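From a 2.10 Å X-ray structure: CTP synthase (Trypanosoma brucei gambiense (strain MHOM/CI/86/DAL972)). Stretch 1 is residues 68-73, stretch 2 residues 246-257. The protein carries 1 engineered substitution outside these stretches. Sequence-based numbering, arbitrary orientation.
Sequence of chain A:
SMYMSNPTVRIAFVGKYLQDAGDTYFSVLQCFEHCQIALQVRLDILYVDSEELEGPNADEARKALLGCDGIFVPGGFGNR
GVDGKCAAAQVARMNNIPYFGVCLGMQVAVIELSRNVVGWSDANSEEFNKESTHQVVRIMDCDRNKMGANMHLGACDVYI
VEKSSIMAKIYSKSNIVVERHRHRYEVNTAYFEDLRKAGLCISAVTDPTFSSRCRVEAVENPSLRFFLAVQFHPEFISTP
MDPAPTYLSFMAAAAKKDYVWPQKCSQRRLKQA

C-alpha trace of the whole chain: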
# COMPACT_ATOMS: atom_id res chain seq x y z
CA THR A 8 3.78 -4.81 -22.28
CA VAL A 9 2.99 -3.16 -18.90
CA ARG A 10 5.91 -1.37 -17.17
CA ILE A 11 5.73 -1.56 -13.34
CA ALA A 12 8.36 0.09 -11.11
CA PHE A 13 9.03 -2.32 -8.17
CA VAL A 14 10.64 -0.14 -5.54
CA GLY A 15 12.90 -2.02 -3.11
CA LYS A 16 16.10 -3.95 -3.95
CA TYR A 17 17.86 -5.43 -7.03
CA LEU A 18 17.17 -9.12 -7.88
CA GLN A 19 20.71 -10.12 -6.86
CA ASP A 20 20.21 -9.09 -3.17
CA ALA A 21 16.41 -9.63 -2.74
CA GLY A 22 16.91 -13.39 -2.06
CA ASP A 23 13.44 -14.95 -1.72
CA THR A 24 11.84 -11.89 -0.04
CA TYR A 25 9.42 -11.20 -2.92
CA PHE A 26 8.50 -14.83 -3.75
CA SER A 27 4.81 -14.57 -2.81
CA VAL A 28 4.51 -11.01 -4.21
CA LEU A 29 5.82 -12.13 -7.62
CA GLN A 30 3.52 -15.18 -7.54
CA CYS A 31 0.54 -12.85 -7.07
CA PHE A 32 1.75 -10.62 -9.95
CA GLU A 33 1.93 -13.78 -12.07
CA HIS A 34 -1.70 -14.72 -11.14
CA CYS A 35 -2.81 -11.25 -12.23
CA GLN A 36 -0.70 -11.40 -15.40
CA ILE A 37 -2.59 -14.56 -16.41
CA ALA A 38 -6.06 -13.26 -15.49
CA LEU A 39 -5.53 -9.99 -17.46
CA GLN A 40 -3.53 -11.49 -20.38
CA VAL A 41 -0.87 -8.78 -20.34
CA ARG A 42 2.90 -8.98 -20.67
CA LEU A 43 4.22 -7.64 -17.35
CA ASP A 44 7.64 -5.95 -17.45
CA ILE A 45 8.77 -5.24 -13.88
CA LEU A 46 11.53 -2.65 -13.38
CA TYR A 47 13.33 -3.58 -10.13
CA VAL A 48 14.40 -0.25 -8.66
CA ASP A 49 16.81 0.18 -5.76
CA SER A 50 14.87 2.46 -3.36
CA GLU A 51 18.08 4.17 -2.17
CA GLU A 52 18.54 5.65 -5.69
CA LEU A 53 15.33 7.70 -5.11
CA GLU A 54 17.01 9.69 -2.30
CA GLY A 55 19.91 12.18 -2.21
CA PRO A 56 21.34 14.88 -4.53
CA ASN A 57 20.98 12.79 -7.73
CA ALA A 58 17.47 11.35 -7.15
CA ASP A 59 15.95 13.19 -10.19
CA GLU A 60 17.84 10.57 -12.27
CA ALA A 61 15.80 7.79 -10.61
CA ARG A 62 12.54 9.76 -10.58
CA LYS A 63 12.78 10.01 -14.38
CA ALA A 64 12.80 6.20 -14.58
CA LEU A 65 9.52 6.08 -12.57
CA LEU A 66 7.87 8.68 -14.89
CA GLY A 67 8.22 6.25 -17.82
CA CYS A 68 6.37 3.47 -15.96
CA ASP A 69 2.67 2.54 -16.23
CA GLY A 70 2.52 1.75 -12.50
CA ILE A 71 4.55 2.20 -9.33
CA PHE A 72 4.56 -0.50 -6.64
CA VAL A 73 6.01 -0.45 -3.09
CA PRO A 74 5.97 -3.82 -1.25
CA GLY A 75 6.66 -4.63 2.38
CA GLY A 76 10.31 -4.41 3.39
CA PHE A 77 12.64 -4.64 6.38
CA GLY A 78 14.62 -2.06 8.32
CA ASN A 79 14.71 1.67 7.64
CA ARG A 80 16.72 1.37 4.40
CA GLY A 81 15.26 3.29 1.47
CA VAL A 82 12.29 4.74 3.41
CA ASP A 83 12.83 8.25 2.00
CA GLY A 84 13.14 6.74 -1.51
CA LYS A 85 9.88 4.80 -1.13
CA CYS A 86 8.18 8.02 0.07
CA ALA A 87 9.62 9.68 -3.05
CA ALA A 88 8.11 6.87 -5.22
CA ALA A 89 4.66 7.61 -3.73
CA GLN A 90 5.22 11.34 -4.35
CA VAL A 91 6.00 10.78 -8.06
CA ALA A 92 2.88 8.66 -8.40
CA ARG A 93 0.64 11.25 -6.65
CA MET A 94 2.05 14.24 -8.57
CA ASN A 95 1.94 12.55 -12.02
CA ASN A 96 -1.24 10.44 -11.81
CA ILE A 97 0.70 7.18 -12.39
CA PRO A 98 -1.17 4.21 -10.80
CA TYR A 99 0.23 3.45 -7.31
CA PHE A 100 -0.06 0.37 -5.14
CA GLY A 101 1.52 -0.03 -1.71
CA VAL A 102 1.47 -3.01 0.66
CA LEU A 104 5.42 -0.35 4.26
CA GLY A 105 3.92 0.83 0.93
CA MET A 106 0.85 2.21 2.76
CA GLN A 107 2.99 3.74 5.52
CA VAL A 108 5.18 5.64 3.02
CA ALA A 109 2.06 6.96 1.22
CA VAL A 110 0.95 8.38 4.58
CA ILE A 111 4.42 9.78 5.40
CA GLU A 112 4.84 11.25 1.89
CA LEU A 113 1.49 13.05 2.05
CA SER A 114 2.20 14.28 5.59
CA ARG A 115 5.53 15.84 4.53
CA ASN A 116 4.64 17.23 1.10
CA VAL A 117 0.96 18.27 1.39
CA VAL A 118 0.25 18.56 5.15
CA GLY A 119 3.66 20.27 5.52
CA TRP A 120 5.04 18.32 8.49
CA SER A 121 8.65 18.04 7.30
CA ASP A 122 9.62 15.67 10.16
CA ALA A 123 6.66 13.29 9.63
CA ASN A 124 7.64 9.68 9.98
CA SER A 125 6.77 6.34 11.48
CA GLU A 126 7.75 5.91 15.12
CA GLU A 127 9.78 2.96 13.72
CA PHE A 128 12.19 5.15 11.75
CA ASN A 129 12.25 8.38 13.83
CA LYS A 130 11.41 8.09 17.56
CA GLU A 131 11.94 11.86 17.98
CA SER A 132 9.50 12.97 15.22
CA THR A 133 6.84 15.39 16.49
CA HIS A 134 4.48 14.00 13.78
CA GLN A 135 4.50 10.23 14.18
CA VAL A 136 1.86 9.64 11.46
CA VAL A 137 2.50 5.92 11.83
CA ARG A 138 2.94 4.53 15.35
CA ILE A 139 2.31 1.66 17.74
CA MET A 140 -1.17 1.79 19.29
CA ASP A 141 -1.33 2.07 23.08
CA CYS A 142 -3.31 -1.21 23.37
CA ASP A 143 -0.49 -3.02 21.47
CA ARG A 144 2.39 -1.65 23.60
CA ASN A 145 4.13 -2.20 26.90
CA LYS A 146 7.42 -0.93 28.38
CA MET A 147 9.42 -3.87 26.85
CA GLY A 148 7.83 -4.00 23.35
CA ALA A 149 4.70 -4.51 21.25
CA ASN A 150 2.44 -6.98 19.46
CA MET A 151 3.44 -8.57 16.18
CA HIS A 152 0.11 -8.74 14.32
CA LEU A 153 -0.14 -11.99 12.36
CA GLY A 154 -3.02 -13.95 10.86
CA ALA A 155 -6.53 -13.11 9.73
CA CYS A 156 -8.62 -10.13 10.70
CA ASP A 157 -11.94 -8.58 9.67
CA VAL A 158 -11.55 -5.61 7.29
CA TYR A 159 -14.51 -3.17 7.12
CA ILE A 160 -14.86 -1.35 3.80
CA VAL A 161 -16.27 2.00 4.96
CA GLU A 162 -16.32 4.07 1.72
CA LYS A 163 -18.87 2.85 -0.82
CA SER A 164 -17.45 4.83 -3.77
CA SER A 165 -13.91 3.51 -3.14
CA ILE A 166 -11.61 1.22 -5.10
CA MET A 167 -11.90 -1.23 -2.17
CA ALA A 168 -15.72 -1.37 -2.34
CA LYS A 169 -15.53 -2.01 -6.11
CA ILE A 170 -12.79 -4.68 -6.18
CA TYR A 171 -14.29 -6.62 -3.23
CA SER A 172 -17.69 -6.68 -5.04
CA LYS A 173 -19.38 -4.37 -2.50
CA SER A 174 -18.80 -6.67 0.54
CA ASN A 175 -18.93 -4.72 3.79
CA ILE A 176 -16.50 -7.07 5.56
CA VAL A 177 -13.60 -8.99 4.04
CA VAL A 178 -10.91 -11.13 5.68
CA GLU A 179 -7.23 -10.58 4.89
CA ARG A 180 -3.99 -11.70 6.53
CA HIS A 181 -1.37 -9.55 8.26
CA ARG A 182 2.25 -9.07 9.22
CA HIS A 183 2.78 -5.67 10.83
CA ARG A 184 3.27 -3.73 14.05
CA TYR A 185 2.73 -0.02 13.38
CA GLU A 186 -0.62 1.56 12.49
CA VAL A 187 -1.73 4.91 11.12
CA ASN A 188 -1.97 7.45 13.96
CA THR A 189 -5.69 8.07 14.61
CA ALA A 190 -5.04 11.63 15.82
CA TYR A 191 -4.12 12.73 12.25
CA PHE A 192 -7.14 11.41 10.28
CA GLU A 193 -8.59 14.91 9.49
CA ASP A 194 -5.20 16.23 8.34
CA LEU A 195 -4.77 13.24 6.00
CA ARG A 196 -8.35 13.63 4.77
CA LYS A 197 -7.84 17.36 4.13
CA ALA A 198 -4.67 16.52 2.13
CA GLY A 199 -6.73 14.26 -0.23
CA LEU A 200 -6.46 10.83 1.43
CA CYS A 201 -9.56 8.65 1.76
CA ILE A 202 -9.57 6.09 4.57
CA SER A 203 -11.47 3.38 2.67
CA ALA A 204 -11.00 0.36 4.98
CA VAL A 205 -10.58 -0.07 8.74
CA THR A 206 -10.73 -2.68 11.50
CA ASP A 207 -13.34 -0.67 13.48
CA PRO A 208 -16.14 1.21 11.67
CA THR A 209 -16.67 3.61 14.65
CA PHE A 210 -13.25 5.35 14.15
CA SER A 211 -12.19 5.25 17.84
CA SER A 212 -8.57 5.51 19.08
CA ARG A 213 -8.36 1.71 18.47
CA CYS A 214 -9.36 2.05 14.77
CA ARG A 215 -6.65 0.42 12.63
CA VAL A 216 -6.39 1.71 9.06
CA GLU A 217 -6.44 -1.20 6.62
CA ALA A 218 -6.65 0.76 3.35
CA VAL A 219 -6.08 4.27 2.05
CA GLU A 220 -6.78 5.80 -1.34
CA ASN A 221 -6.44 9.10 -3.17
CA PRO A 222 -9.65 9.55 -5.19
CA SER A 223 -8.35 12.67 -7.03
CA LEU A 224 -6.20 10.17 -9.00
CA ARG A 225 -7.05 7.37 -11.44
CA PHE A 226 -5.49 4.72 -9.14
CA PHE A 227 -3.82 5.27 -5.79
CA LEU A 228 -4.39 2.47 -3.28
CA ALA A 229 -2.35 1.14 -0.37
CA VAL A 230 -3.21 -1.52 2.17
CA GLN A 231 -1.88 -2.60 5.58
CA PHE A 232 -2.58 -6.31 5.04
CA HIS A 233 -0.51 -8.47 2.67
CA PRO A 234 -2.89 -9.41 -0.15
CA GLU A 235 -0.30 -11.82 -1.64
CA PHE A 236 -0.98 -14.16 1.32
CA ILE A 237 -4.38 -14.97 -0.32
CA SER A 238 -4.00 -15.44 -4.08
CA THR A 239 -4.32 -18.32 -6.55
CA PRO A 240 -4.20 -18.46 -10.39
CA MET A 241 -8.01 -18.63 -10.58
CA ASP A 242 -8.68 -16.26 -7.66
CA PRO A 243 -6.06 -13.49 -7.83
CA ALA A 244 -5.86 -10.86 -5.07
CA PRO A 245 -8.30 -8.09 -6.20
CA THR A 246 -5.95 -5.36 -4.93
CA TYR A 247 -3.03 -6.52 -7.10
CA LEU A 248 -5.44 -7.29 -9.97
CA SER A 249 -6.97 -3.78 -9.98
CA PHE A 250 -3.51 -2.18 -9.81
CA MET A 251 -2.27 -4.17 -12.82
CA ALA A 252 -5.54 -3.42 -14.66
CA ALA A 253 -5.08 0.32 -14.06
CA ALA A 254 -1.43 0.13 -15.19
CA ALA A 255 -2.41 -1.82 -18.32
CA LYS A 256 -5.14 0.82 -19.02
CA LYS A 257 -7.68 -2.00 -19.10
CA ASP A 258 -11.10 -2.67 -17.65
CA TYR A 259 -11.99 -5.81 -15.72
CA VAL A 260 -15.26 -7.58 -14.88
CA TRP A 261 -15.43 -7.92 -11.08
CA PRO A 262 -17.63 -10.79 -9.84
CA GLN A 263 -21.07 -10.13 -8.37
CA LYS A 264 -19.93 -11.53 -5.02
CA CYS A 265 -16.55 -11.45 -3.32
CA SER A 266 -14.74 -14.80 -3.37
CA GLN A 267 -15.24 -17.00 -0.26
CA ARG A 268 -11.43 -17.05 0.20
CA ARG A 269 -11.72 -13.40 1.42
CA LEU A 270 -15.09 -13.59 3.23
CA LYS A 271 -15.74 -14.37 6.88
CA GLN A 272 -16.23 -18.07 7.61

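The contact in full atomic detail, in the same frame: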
# COMPACT_ATOMS: atom_id res chain seq x y z
N CYS A 68 7.09 4.69 -16.30
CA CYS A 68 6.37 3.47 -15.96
C CYS A 68 4.85 3.66 -16.01
O CYS A 68 4.34 4.77 -15.87
CB CYS A 68 6.78 2.98 -14.57
SG CYS A 68 8.50 2.42 -14.47
N ASP A 69 4.13 2.56 -16.22
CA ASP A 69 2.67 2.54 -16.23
C ASP A 69 2.09 2.42 -14.82
O ASP A 69 0.94 2.77 -14.58
CB ASP A 69 2.15 1.38 -17.08
CG ASP A 69 2.70 1.42 -18.50
OD1 ASP A 69 2.62 2.48 -19.14
OD2 ASP A 69 3.22 0.39 -18.96
N GLY A 70 2.90 1.89 -13.90
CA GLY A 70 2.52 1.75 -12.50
C GLY A 70 3.74 1.78 -11.61
O GLY A 70 4.86 1.53 -12.06
N ILE A 71 3.51 2.11 -10.34
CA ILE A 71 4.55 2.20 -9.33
C ILE A 71 4.08 1.41 -8.10
O ILE A 71 3.02 1.68 -7.55
CB ILE A 71 4.82 3.67 -8.94
CG1 ILE A 71 5.47 4.42 -10.12
CG2 ILE A 71 5.73 3.74 -7.71
CD1 ILE A 71 5.54 5.92 -9.95
N PHE A 72 4.90 0.44 -7.69
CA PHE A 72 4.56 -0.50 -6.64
C PHE A 72 5.60 -0.49 -5.51
O PHE A 72 6.81 -0.57 -5.78
CB PHE A 72 4.44 -1.89 -7.25
CG PHE A 72 4.30 -2.99 -6.23
CD1 PHE A 72 3.14 -3.10 -5.47
CD2 PHE A 72 5.32 -3.90 -6.02
CE1 PHE A 72 3.01 -4.10 -4.52
CE2 PHE A 72 5.20 -4.90 -5.07
CZ PHE A 72 4.04 -5.00 -4.31
N VAL A 73 5.14 -0.39 -4.26
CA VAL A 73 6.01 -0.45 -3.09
C VAL A 73 5.57 -1.59 -2.15
O VAL A 73 4.57 -1.47 -1.46
CB VAL A 73 6.03 0.89 -2.33
CG1 VAL A 73 6.99 0.81 -1.12
CG2 VAL A 73 6.46 2.02 -3.26
N THR A 246 -6.78 -6.56 -5.07
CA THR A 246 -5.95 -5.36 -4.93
C THR A 246 -4.87 -5.35 -6.00
O THR A 246 -4.80 -4.40 -6.79
CB THR A 246 -5.30 -5.29 -3.53
OG1 THR A 246 -4.63 -6.53 -3.24
CG2 THR A 246 -6.34 -5.03 -2.46
N TYR A 247 -4.07 -6.41 -6.07
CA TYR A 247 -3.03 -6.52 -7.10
C TYR A 247 -3.64 -6.49 -8.51
O TYR A 247 -3.11 -5.83 -9.41
CB TYR A 247 -2.20 -7.81 -6.95
CG TYR A 247 -1.12 -7.78 -5.88
CD1 TYR A 247 0.21 -7.54 -6.21
CD2 TYR A 247 -1.43 -8.04 -4.55
CE1 TYR A 247 1.20 -7.52 -5.23
CE2 TYR A 247 -0.45 -8.04 -3.57
CZ TYR A 247 0.86 -7.78 -3.91
OH TYR A 247 1.83 -7.79 -2.93
N LEU A 248 -4.76 -7.20 -8.68
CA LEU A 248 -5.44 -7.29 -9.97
C LEU A 248 -5.89 -5.93 -10.48
O LEU A 248 -5.68 -5.62 -11.65
CB LEU A 248 -6.63 -8.26 -9.89
CG LEU A 248 -7.34 -8.71 -11.18
CD1 LEU A 248 -6.39 -9.33 -12.18
CD2 LEU A 248 -8.45 -9.71 -10.82
N SER A 249 -6.49 -5.12 -9.61
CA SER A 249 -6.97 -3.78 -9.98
C SER A 249 -5.81 -2.83 -10.30
O SER A 249 -5.90 -2.02 -11.22
CB SER A 249 -7.84 -3.20 -8.88
OG SER A 249 -7.12 -2.95 -7.67
N PHE A 250 -4.73 -2.95 -9.54
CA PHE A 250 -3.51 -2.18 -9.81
C PHE A 250 -2.97 -2.47 -11.21
O PHE A 250 -2.72 -1.54 -11.98
CB PHE A 250 -2.44 -2.49 -8.75
CG PHE A 250 -1.10 -1.90 -9.06
CD1 PHE A 250 -0.96 -0.53 -9.27
CD2 PHE A 250 0.04 -2.71 -9.12
CE1 PHE A 250 0.28 0.03 -9.53
CE2 PHE A 250 1.28 -2.16 -9.39
CZ PHE A 250 1.41 -0.78 -9.59
N MET A 251 -2.81 -3.75 -11.52
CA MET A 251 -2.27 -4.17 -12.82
C MET A 251 -3.21 -3.77 -13.97
O MET A 251 -2.75 -3.38 -15.05
CB MET A 251 -2.01 -5.68 -12.86
CG MET A 251 -1.24 -6.14 -14.10
SD MET A 251 -0.83 -7.90 -14.14
CE MET A 251 0.21 -7.98 -12.70
N ALA A 252 -4.52 -3.89 -13.72
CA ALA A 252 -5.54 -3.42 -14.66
C ALA A 252 -5.36 -1.94 -14.98
O ALA A 252 -5.22 -1.55 -16.14
CB ALA A 252 -6.94 -3.67 -14.11
N ALA A 253 -5.31 -1.12 -13.94
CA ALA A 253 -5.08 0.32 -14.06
C ALA A 253 -3.79 0.66 -14.83
O ALA A 253 -3.79 1.53 -15.71
CB ALA A 253 -5.06 0.96 -12.68
N ALA A 254 -2.71 -0.05 -14.52
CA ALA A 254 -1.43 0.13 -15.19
C ALA A 254 -1.49 -0.27 -16.66
O ALA A 254 -0.95 0.43 -17.52
CB ALA A 254 -0.32 -0.63 -14.48
N ALA A 255 -2.18 -1.37 -16.95
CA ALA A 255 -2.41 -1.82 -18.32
C ALA A 255 -3.42 -0.95 -19.11
O ALA A 255 -3.56 -1.12 -20.32
CB ALA A 255 -2.89 -3.27 -18.31
N LYS A 256 -4.12 -0.06 -18.42
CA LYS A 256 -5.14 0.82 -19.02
C LYS A 256 -6.28 -0.04 -19.57
O LYS A 256 -6.78 0.18 -20.67
CB LYS A 256 -4.52 1.76 -20.07
CG LYS A 256 -3.27 2.49 -19.57
CD LYS A 256 -2.74 3.48 -20.61
CE LYS A 256 -1.22 3.49 -20.70
NZ LYS A 256 -0.57 4.10 -19.50
N LYS A 257 -6.69 -1.01 -18.75
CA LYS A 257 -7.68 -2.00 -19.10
C LYS A 257 -8.79 -2.01 -18.07
O LYS A 257 -8.58 -1.67 -16.91
CB LYS A 257 -7.07 -3.39 -19.13
CG LYS A 257 -6.21 -3.70 -20.35
CD LYS A 257 -5.84 -5.17 -20.39
CE LYS A 257 -6.99 -6.03 -20.91
NZ LYS A 257 -6.57 -7.43 -21.11
O HOH W 1 -0.69 3.87 -16.48

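The strand 70-73 packs nearly antiparallel against the helix that runs through Ala254 in a small, mainly apolar contact that gives way at one end to a salt bridge and a water bridge, with no direct hydrogen bond between the stretches. The axes run at 152°, and 337 Å² of surface is buried in all.

Phe250 is central to the apolar part. Its CA-to-CB bond points toward the strand, and its ring reaches Gly70, Ile71 and Phe72, with Phe250 CE2 3.8 Å from Phe72 CB and Phe250 CZ 3.6 Å from Ile71 O. Gly70 leaves room for this ring: an ideal CB there would lie 3.0 Å from Phe250 CZ, a clash. One helical turn earlier, Tyr247 meets Phe72 in an oblique aromatic pair, with Phe72 CZ 3.9 Å from Tyr247 CE1. These residues and Ala254 are buried.

Ala254 brings only a methyl group, its CB 4.1 Å from Gly70 N, and the backbones lie close here: Ala254 CA makes a CA-H...O contact of 3.6 Å with Asp69 O. Asp69 is partly exposed and Lys256 exposed, which suits a charged pair. Lys256, at positive phi in a Schellman motif, points its CA-to-CB bond sideways but brings its side-chain end nearer, and Lys256 NZ forms a salt bridge with Asp69 OD1 (3.6 Å). A water accepts from Lys256 NZ (3.0 Å) and donates to Asp69 O (2.7 Å).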